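Local coordinates for beta-lactamase (Sebaldella termitidis, PDB 6N1N), which probably hydrolyses beta-lactam antibiotics to substituted beta-amino acids, as a member of the class D serine beta-lactamase family, at residues I45-P49 and E195-I200; N57-F61 and F103-A108; I145-Q150 and I201-G205; F216-I220 and L238-F243. All coordinates share one frame; numbering follows the deposited sequence. Where two conformers were deposited one is given.

Contact 1: I45-P49 and E195-I200; sequences IRRLP and EGAENI
The guanidinium of Arg47 has the CD1 methyl of Ile200 over one face and a water in plane at its edge; Glu195 OE1 is also at the edge but tilted from the plane, and Glu198 OE1 approaches obliquely. The chain leaves with CG beside the backbone N (chi1 -61°) and runs extended from CG to NE, which carries the group out to both acids. Two salt bridges hold it: NH1 of Arg47 gives a bond of 2.9 Å to Glu195 OE1, and its NH2 one of 3.0 Å to Glu198 OE1. Both are bent, with N-H...O angles of 132° and 134°, and the Glu198 carboxylate is met from above its plane. The edge water accepts from Arg47 NH1 and donates to Glu198 OE1 and to Glu195 O, joining the three residues into one network.

The acids stand at the two ends of a type II' turn, the tip of the beta hairpin between strands 184-195 and 198-209. The turn's second position needs a positive phi, which Gly196 adopts easily. Both glutamates thus face the loop 45-49. Ile200 supplies a branched apolar surface, its CD1 lying 3.3 Å from Arg47 CD. Glu195 OE2 takes the backbone N-H of Leu48 at 2.9 Å on its syn side, though well out of the carboxylate plane, and also pairs with Lys144. Leu48 CD2 lies 3.6 Å from Glu195 OE2.

Contact 2: N57-F61 and F103-A108; sequences NSLIF and FYMKGA
Helix 56-63 belongs to the active-site region of the class D serine beta-lactamase fold: it follows directly on the Ser-X-X-Lys motif that holds Ser51, the predicted acyl-ester nucleophile, and Lys54, which is carboxylated in this structure. Here it packs on helix 101-108, the two short axes coming within 11.0 Å at an angle of 42°. Phe61 is the knob in a knob-into-hole arrangement, its ring set among Phe103, Tyr104, Gly107 and Ala108. With CG beside the backbone N (chi1 -82°), the ring is directed toward the neighbouring helix, and its CZ comes obliquely to 3.5 Å from Gly107 CA. Gly107, with no CB, lets the ring come this close to the helix backbone. Near the ring plane, the carbonyl oxygen of Tyr104 meets CZ, and CE2 of Phe103 meets the CE2 side. The Phe61 and Tyr104 rings are inclined by only 30° but slid apart, their centroids 5.3 Å from each other, so they touch at the rims: Phe61 CE2 is 3.7 Å from Tyr104 CD1. Asn57 lies along the Tyr104 ring, its ND2 being 3.7 Å from Tyr104 CD1, while its OD1 bonds to Tyr116. Tyrosine adds a polar end to this aromatic packing. Its hydroxyl, Tyr104 OH, donates a 2.9 Å hydrogen bond to Ser58 OG, which is bonded in turn to the main-chain oxygen of the carboxylated lysine at position 54.

Contact 3: I145-Q150 and I201-G205; sequences ISPEEQ and IWYVG
Trp202 inserts its six-membered ring among Ile145, Pro147 and Gln150. NE2 of Gln150 lies over one face, 3.6 Å above the ring plane and displaced toward the rim. A bend in the glutamine chain (chi2 -95°) brings NE2 there, the amide standing steeply on the indole at 69°, and a bond from NE2 to Thr52 OG1 serves its polar end. The carbonyl oxygen of Ile145 meets the ring edge in plane, 3.5 Å from Trp202 CH2. Pro147 CG adds a flank contact, 4.1 Å from Trp202 CZ3. Tryptophan suits the place because its broad apolar ring packs against three residues at once while NE1 bonds to Leu48 O.

These partners mark the start of helix 147-159, which lies against strand 198-209 of the central sheet. Ser146 is the N-cap, and a capping box fixes the turn: Glu149 N donates to Ser146 OG at 3.1 Å, and Ser146 N to Glu149 OE1 at 2.9 Å. Proline fits the first turn, where its missing N-H costs no helical bond.

Two residues on, Val204, beta-branched as suits a strand, crosses Gln150 at about a right angle, its CG1 4.0 Å from Gln150 CD and its CG2 3.9 Å from Gln150 OE1.

Contact 4: F216-I220 and L238-F243; sequences FAVRI and LTMMAF
Phe216 holds its CG between the backbone N and the carbonyl carbon (chi1 63°), which turns one face of its ring to Thr239 and Phe243. Thr239 answers with OG1 beside its own backbone N (chi1 -53°), which leaves CG2 anti to that N and over the ring, 4.2 Å from the Phe216 centroid, as a CH-pi contact. One turn on, Phe243 brings its edge to the same face in a T-shaped pair: its CZ is 3.5 Å from Phe216 CD2, and the planes stand 75° apart. The Phe243 ring has the carbonyl oxygen of Thr239 above its rim on one face.

This is the packing of the C-terminal helix 228-245 on the central, mostly antiparallel sheet of the alpha/beta domain. Phe216, Val218 and Ile220 project from the helix-facing side of strand 212-222, and apolar residues suit this buried layer between sheet and helix. Helix 11-18 adjoins the same place, touching Leu238 and Ala242.

Nearer the middle, Val218 CG2 lies 3.3 Å from Thr239 OG1, a close van der Waals contact. The hydroxyl is accommodated in this apolar layer because it bonds to Arg235 O within its own helix. Leu238 spreads its two methyls over two successive residues on the same side of the strand: CD2 is 4.2 Å from Val218 CG1, and CD1 meets Ile220 CD1 tip to tip at 4.0 Å.

How the contacts relate
From the N terminus, the loop 45-49 opens contact 1, which closes only at the hairpin 195-200. Within that long span, contact 2 opens and closes, tying helix 56-63 to helix 101-108 in the helical part of the fold; its nearest atoms stay about 9 Å from contact 1. Contact 3 begins at 145-150, still inside the span, but ends at 201-205, just beyond it, so contacts 1 and 3 cross. They share strand 198-209 and touch through an Arg46-Glu149 salt bridge. Contact 4 follows in series, joining strand 212-222 to the C-terminal helix; that strand pairs with 198-209, so contacts 1, 3 and 4 gather on one sheet.

Contact 1: I45-P49 and E195-I200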
# COMPACT_ATOMS: atom_id res chain seq x y z
N ILE A 45 2.38 14.75 4.06
CA ILE A 45 1.93 15.22 2.75
C ILE A 45 1.15 14.13 2.03
O ILE A 45 1.64 13.02 1.83
CB ILE A 45 3.14 15.69 1.92
CG1 ILE A 45 3.82 16.89 2.60
CG2 ILE A 45 2.71 16.06 0.53
CD1 ILE A 45 5.14 17.28 1.97
N ARG A 46 -0.07 14.48 1.59
CA ARG A 46 -0.93 13.53 0.90
C ARG A 46 -0.61 13.48 -0.59
O ARG A 46 -0.39 14.52 -1.23
CB ARG A 46 -2.40 13.90 1.07
CG ARG A 46 -2.91 13.71 2.49
CD ARG A 46 -4.36 14.11 2.60
NE ARG A 46 -4.95 13.80 3.90
CZ ARG A 46 -5.99 14.43 4.43
NH1 ARG A 46 -6.58 15.44 3.80
NH2 ARG A 46 -6.45 14.05 5.60
N ARG A 47 -0.61 12.26 -1.15
CA ARG A 47 -0.50 12.04 -2.59
C ARG A 47 -1.42 10.89 -2.98
O ARG A 47 -1.86 10.12 -2.12
CB ARG A 47 0.93 11.76 -3.03
CG ARG A 47 1.87 12.92 -2.72
CD ARG A 47 3.13 12.78 -3.45
NE ARG A 47 4.06 13.89 -3.26
CZ ARG A 47 4.19 14.93 -4.07
NH1 ARG A 47 3.43 15.07 -5.15
NH2 ARG A 47 5.11 15.86 -3.81
N LEU A 48 -1.69 10.74 -4.29
CA LEU A 48 -2.56 9.67 -4.74
C LEU A 48 -2.01 8.32 -4.27
O LEU A 48 -0.79 8.12 -4.23
CB LEU A 48 -2.74 9.66 -6.27
CG LEU A 48 -1.70 8.98 -7.18
CD1 LEU A 48 -2.28 8.93 -8.61
CD2 LEU A 48 -0.41 9.72 -7.16
N PRO A 49 -2.89 7.39 -3.86
CA PRO A 49 -2.41 6.07 -3.39
C PRO A 49 -1.99 5.12 -4.50
O PRO A 49 -1.21 4.20 -4.24
CB PRO A 49 -3.62 5.50 -2.66
CG PRO A 49 -4.80 6.18 -3.34
CD PRO A 49 -4.33 7.58 -3.56
N GLU A 195 2.11 13.06 -10.22
CA GLU A 195 1.42 14.32 -9.95
C GLU A 195 2.29 15.45 -10.50
O GLU A 195 3.38 15.72 -9.97
CB GLU A 195 1.16 14.51 -8.46
CG GLU A 195 0.17 13.50 -7.88
CD GLU A 195 -0.07 13.68 -6.41
OE1 GLU A 195 0.64 14.50 -5.78
OE2 GLU A 195 -0.97 12.99 -5.89
N GLY A 196 1.80 16.12 -11.53
CA GLY A 196 2.61 17.17 -12.15
C GLY A 196 3.86 16.58 -12.76
O GLY A 196 3.79 15.68 -13.60
N ALA A 197 5.03 17.07 -12.34
CA ALA A 197 6.30 16.60 -12.86
C ALA A 197 6.95 15.57 -11.97
O ALA A 197 8.09 15.17 -12.24
CB ALA A 197 7.26 17.79 -13.04
N GLU A 198 6.28 15.17 -10.90
CA GLU A 198 6.85 14.29 -9.89
C GLU A 198 6.25 12.90 -9.99
O GLU A 198 5.04 12.72 -9.83
CB GLU A 198 6.62 14.88 -8.50
CG GLU A 198 7.28 16.23 -8.32
CD GLU A 198 7.13 16.75 -6.92
OE1 GLU A 198 5.98 16.91 -6.46
OE2 GLU A 198 8.17 16.98 -6.28
N ASN A 199 7.11 11.91 -10.25
CA ASN A 199 6.71 10.51 -10.14
C ASN A 199 6.69 10.10 -8.67
O ASN A 199 7.61 10.42 -7.92
CB ASN A 199 7.68 9.62 -10.90
CG ASN A 199 7.71 9.92 -12.39
OD1 ASN A 199 6.68 10.00 -13.02
ND2 ASN A 199 8.90 10.08 -12.94
N ILE A 200 5.64 9.38 -8.29
CA ILE A 200 5.36 8.99 -6.92
C ILE A 200 5.43 7.46 -6.86
O ILE A 200 4.65 6.78 -7.53
CB ILE A 200 3.98 9.49 -6.45
CG1 ILE A 200 3.74 10.97 -6.77
CG2 ILE A 200 3.77 9.16 -4.95
CD1 ILE A 200 4.71 11.88 -6.18
O HOH W 1 -0.41 16.00 -3.86
O HOH W 2 3.54 17.06 -7.77

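Contact 2: N57-F61 and F103-A108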
# COMPACT_ATOMS: atom_id res chain seq x y z
N ASN A 57 -9.10 -1.89 -1.02
CA ASN A 57 -10.06 -2.34 -2.01
C ASN A 57 -10.31 -3.84 -1.87
O ASN A 57 -11.44 -4.31 -2.10
CB ASN A 57 -9.56 -1.99 -3.41
CG ASN A 57 -10.68 -1.46 -4.33
OD1 ASN A 57 -11.86 -1.37 -3.95
ND2 ASN A 57 -10.28 -1.07 -5.54
N SER A 58 -9.27 -4.61 -1.49
CA SER A 58 -9.46 -6.05 -1.27
C SER A 58 -10.35 -6.30 -0.05
O SER A 58 -11.20 -7.20 -0.07
CB SER A 58 -8.11 -6.75 -1.12
OG SER A 58 -7.34 -6.64 -2.31
N LEU A 59 -10.14 -5.55 1.03
CA LEU A 59 -11.06 -5.66 2.17
C LEU A 59 -12.48 -5.36 1.74
O LEU A 59 -13.43 -6.07 2.11
CB LEU A 59 -10.67 -4.70 3.30
CG LEU A 59 -9.32 -4.88 4.00
CD1 LEU A 59 -9.03 -3.64 4.83
CD2 LEU A 59 -9.28 -6.11 4.85
N ILE A 60 -12.66 -4.30 0.94
CA ILE A 60 -13.99 -3.87 0.55
C ILE A 60 -14.63 -4.92 -0.35
O ILE A 60 -15.81 -5.25 -0.18
CB ILE A 60 -13.94 -2.49 -0.11
CG1 ILE A 60 -13.53 -1.41 0.90
CG2 ILE A 60 -15.29 -2.12 -0.72
CD1 ILE A 60 -13.20 -0.05 0.30
N PHE A 61 -13.88 -5.44 -1.33
CA PHE A 61 -14.43 -6.45 -2.24
C PHE A 61 -14.98 -7.66 -1.47
O PHE A 61 -16.06 -8.16 -1.78
CB PHE A 61 -13.36 -6.92 -3.23
CG PHE A 61 -13.17 -6.02 -4.44
CD1 PHE A 61 -13.58 -4.70 -4.44
CD2 PHE A 61 -12.55 -6.51 -5.57
CE1 PHE A 61 -13.39 -3.90 -5.54
CE2 PHE A 61 -12.36 -5.72 -6.68
CZ PHE A 61 -12.79 -4.42 -6.67
N PHE A 103 -9.10 -5.88 -12.86
CA PHE A 103 -9.90 -6.64 -11.92
C PHE A 103 -10.51 -5.72 -10.88
O PHE A 103 -11.71 -5.82 -10.57
CB PHE A 103 -9.02 -7.72 -11.29
CG PHE A 103 -9.64 -8.51 -10.15
CD1 PHE A 103 -10.01 -9.84 -10.34
CD2 PHE A 103 -9.76 -7.97 -8.87
CE1 PHE A 103 -10.51 -10.59 -9.30
CE2 PHE A 103 -10.29 -8.72 -7.82
CZ PHE A 103 -10.66 -10.02 -8.04
N TYR A 104 -9.72 -4.78 -10.36
CA TYR A 104 -10.24 -3.84 -9.37
C TYR A 104 -11.19 -2.83 -9.99
O TYR A 104 -12.19 -2.47 -9.36
CB TYR A 104 -9.07 -3.19 -8.64
CG TYR A 104 -8.42 -4.18 -7.69
CD1 TYR A 104 -8.92 -4.37 -6.41
CD2 TYR A 104 -7.33 -4.95 -8.09
CE1 TYR A 104 -8.33 -5.30 -5.52
CE2 TYR A 104 -6.74 -5.86 -7.23
CZ TYR A 104 -7.24 -6.04 -5.94
OH TYR A 104 -6.64 -6.96 -5.10
N MSE A 105 -10.91 -2.35 -11.20
CA MSE A 105 -11.85 -1.46 -11.91
C MSE A 105 -13.19 -2.16 -12.15
O MSE A 105 -14.26 -1.56 -11.97
CB MSE A 105 -11.25 -0.99 -13.23
CG MSE A 105 -10.00 -0.15 -13.06
SE MSE A 105 -9.33 0.55 -14.77
CE MSE A 105 -8.92 -1.08 -15.69
N LYS A 106 -13.14 -3.43 -12.55
CA LYS A 106 -14.37 -4.18 -12.80
C LYS A 106 -15.14 -4.40 -11.51
O LYS A 106 -16.37 -4.20 -11.47
CB LYS A 106 -14.03 -5.51 -13.48
CG LYS A 106 -15.24 -6.37 -13.84
CD LYS A 106 -14.79 -7.62 -14.59
CE LYS A 106 -15.95 -8.56 -14.91
NZ LYS A 106 -16.70 -8.10 -16.10
N GLY A 107 -14.45 -4.78 -10.44
CA GLY A 107 -15.11 -4.98 -9.17
C GLY A 107 -15.68 -3.71 -8.59
O GLY A 107 -16.75 -3.73 -7.96
N ALA A 108 -15.00 -2.58 -8.80
CA ALA A 108 -15.51 -1.32 -8.28
C ALA A 108 -16.84 -0.96 -8.92
O ALA A 108 -17.65 -0.26 -8.30
CB ALA A 108 -14.47 -0.22 -8.51

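Contact 3: I145-Q150 and I201-G205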
# COMPACT_ATOMS: atom_id res chain seq x y z
N ILE A 145 -3.57 10.40 0.15
CA ILE A 145 -3.28 9.92 1.50
C ILE A 145 -1.81 10.14 1.82
O ILE A 145 -0.95 10.12 0.95
CB ILE A 145 -3.68 8.42 1.65
CG1 ILE A 145 -3.53 7.97 3.10
CG2 ILE A 145 -2.87 7.51 0.70
CD1 ILE A 145 -4.23 6.66 3.38
N SER A 146 -1.52 10.42 3.11
CA SER A 146 -0.13 10.63 3.49
C SER A 146 0.49 9.33 3.97
O SER A 146 -0.22 8.38 4.30
CB SER A 146 -0.03 11.66 4.61
OG SER A 146 -0.52 11.11 5.83
N PRO A 147 1.82 9.27 4.07
CA PRO A 147 2.46 8.08 4.67
C PRO A 147 2.02 7.79 6.10
O PRO A 147 1.77 6.63 6.45
CB PRO A 147 3.95 8.41 4.58
CG PRO A 147 4.05 9.33 3.38
CD PRO A 147 2.81 10.20 3.48
N GLU A 148 1.94 8.80 6.96
CA GLU A 148 1.38 8.62 8.30
C GLU A 148 -0.01 7.99 8.26
O GLU A 148 -0.30 7.07 9.03
CB GLU A 148 1.35 9.98 8.99
CG GLU A 148 0.67 10.05 10.33
CD GLU A 148 0.58 11.49 10.83
OE1 GLU A 148 1.30 12.36 10.27
OE2 GLU A 148 -0.20 11.76 11.77
N GLU A 149 -0.88 8.45 7.36
CA GLU A 149 -2.23 7.92 7.26
C GLU A 149 -2.26 6.50 6.71
O GLU A 149 -3.12 5.70 7.11
CB GLU A 149 -3.07 8.84 6.38
CG GLU A 149 -3.34 10.19 6.99
CD GLU A 149 -4.04 11.14 6.06
OE1 GLU A 149 -3.70 11.19 4.86
OE2 GLU A 149 -4.95 11.85 6.53
N GLN A 150 -1.34 6.17 5.80
CA GLN A 150 -1.22 4.78 5.37
C GLN A 150 -0.93 3.88 6.56
O GLN A 150 -1.56 2.84 6.74
CB GLN A 150 -0.10 4.60 4.33
CG GLN A 150 -0.37 5.21 2.98
CD GLN A 150 -0.93 4.23 1.98
OE1 GLN A 150 -1.54 3.21 2.32
NE2 GLN A 150 -0.76 4.56 0.71
N ILE A 201 6.34 6.93 -6.04
CA ILE A 201 6.54 5.50 -5.95
C ILE A 201 6.40 5.09 -4.49
O ILE A 201 7.25 5.44 -3.66
CB ILE A 201 7.90 5.06 -6.53
CG1 ILE A 201 7.97 5.51 -8.01
CG2 ILE A 201 8.09 3.59 -6.36
CD1 ILE A 201 9.35 5.31 -8.64
N TRP A 202 5.35 4.33 -4.19
CA TRP A 202 5.06 3.82 -2.87
C TRP A 202 5.51 2.37 -2.69
O TRP A 202 5.43 1.55 -3.59
CB TRP A 202 3.56 3.80 -2.60
CG TRP A 202 2.76 5.04 -2.56
CD1 TRP A 202 2.04 5.60 -3.58
CD2 TRP A 202 2.41 5.76 -1.38
NE1 TRP A 202 1.32 6.68 -3.10
CE2 TRP A 202 1.53 6.78 -1.75
CE3 TRP A 202 2.80 5.65 -0.05
CZ2 TRP A 202 1.04 7.70 -0.84
CZ3 TRP A 202 2.31 6.56 0.85
CH2 TRP A 202 1.42 7.55 0.46
N TYR A 203 5.85 2.05 -1.44
CA TYR A 203 5.85 0.68 -0.94
C TYR A 203 5.37 0.77 0.52
O TYR A 203 6.03 1.41 1.36
CB TYR A 203 7.24 0.05 -1.08
CG TYR A 203 7.26 -1.44 -0.82
CD1 TYR A 203 6.43 -2.30 -1.52
CD2 TYR A 203 8.12 -1.97 0.12
CE1 TYR A 203 6.45 -3.67 -1.27
CE2 TYR A 203 8.16 -3.35 0.34
CZ TYR A 203 7.32 -4.17 -0.34
OH TYR A 203 7.37 -5.52 -0.07
N VAL A 204 4.22 0.16 0.81
CA VAL A 204 3.61 0.28 2.14
C VAL A 204 3.23 -1.10 2.63
O VAL A 204 3.05 -2.03 1.84
CB VAL A 204 2.38 1.22 2.14
CG1 VAL A 204 2.71 2.58 1.49
CG2 VAL A 204 1.17 0.55 1.47
N GLY A 205 3.13 -1.25 3.95
CA GLY A 205 2.76 -2.53 4.52
C GLY A 205 3.24 -2.65 5.95
O GLY A 205 3.35 -1.66 6.67

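Contact 4: F216-I220 and L238-F243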
# COMPACT_ATOMS: atom_id res chain seq x y z
N PHE A 216 5.20 0.31 7.80
CA PHE A 216 6.07 1.16 6.99
C PHE A 216 5.34 1.79 5.82
O PHE A 216 4.38 1.25 5.28
CB PHE A 216 7.30 0.39 6.46
CG PHE A 216 6.98 -0.75 5.54
CD1 PHE A 216 6.91 -0.57 4.17
CD2 PHE A 216 6.74 -2.00 6.04
CE1 PHE A 216 6.60 -1.63 3.33
CE2 PHE A 216 6.44 -3.06 5.22
CZ PHE A 216 6.36 -2.86 3.85
N ALA A 217 5.80 2.97 5.45
CA ALA A 217 5.33 3.62 4.24
C ALA A 217 6.53 4.33 3.64
O ALA A 217 7.04 5.29 4.20
CB ALA A 217 4.18 4.61 4.51
N VAL A 218 7.02 3.78 2.54
CA VAL A 218 8.09 4.36 1.76
C VAL A 218 7.45 5.07 0.59
O VAL A 218 6.55 4.52 -0.07
CB VAL A 218 9.07 3.27 1.28
CG1 VAL A 218 9.99 3.81 0.19
CG2 VAL A 218 9.85 2.72 2.42
N ARG A 219 7.85 6.30 0.34
CA ARG A 219 7.29 7.03 -0.79
C ARG A 219 8.40 7.84 -1.43
O ARG A 219 8.85 8.86 -0.88
CB ARG A 219 6.12 7.90 -0.39
CG ARG A 219 5.42 8.44 -1.62
CD ARG A 219 4.25 9.32 -1.28
NE ARG A 219 4.59 10.48 -0.47
CZ ARG A 219 3.70 11.22 0.18
NH1 ARG A 219 2.39 10.94 0.13
NH2 ARG A 219 4.13 12.25 0.90
N ILE A 220 8.78 7.41 -2.61
CA ILE A 220 9.85 8.00 -3.39
C ILE A 220 9.25 9.05 -4.30
O ILE A 220 8.21 8.82 -4.94
CB ILE A 220 10.57 6.92 -4.21
CG1 ILE A 220 11.24 5.93 -3.25
CG2 ILE A 220 11.54 7.53 -5.21
CD1 ILE A 220 11.66 4.66 -3.93
N LEU A 238 15.19 -0.84 -1.26
CA LEU A 238 15.41 0.34 -0.41
C LEU A 238 14.76 0.14 0.96
O LEU A 238 15.34 0.48 2.00
CB LEU A 238 14.82 1.57 -1.10
CG LEU A 238 15.00 2.93 -0.42
CD1 LEU A 238 14.79 4.06 -1.44
CD2 LEU A 238 14.06 3.16 0.77
N THR A 239 13.52 -0.36 0.97
CA THR A 239 12.82 -0.62 2.22
C THR A 239 13.60 -1.63 3.07
O THR A 239 13.77 -1.44 4.29
CB THR A 239 11.41 -1.11 1.89
OG1 THR A 239 10.78 -0.16 1.01
CG2 THR A 239 10.56 -1.26 3.12
N MSE A 240 14.11 -2.70 2.45
CA MSE A 240 14.85 -3.72 3.19
C MSE A 240 16.14 -3.14 3.74
O MSE A 240 16.56 -3.50 4.85
CB MSE A 240 15.18 -4.94 2.32
CG MSE A 240 13.94 -5.58 1.66
SE MSE A 240 12.55 -6.16 2.92
CE MSE A 240 13.27 -7.94 3.31
N MSE A 241 16.79 -2.26 2.97
CA MSE A 241 17.98 -1.58 3.47
C MSE A 241 17.69 -0.73 4.70
O MSE A 241 18.49 -0.72 5.64
CB MSE A 241 18.62 -0.72 2.36
CG MSE A 241 19.28 -1.57 1.32
SE MSE A 241 19.81 -0.48 -0.21
CE MSE A 241 20.43 1.02 0.79
N ALA A 242 16.57 0.00 4.69
CA ALA A 242 16.17 0.75 5.87
C ALA A 242 15.95 -0.18 7.05
O ALA A 242 16.40 0.13 8.17
CB ALA A 242 14.90 1.55 5.58
N PHE A 243 15.27 -1.31 6.84
CA PHE A 243 15.09 -2.26 7.94
C PHE A 243 16.43 -2.74 8.50
O PHE A 243 16.62 -2.82 9.72
CB PHE A 243 14.27 -3.49 7.50
CG PHE A 243 12.84 -3.21 7.10
CD1 PHE A 243 12.13 -2.11 7.56
CD2 PHE A 243 12.18 -4.11 6.26
CE1 PHE A 243 10.80 -1.90 7.17
CE2 PHE A 243 10.85 -3.89 5.89
CZ PHE A 243 10.17 -2.79 6.36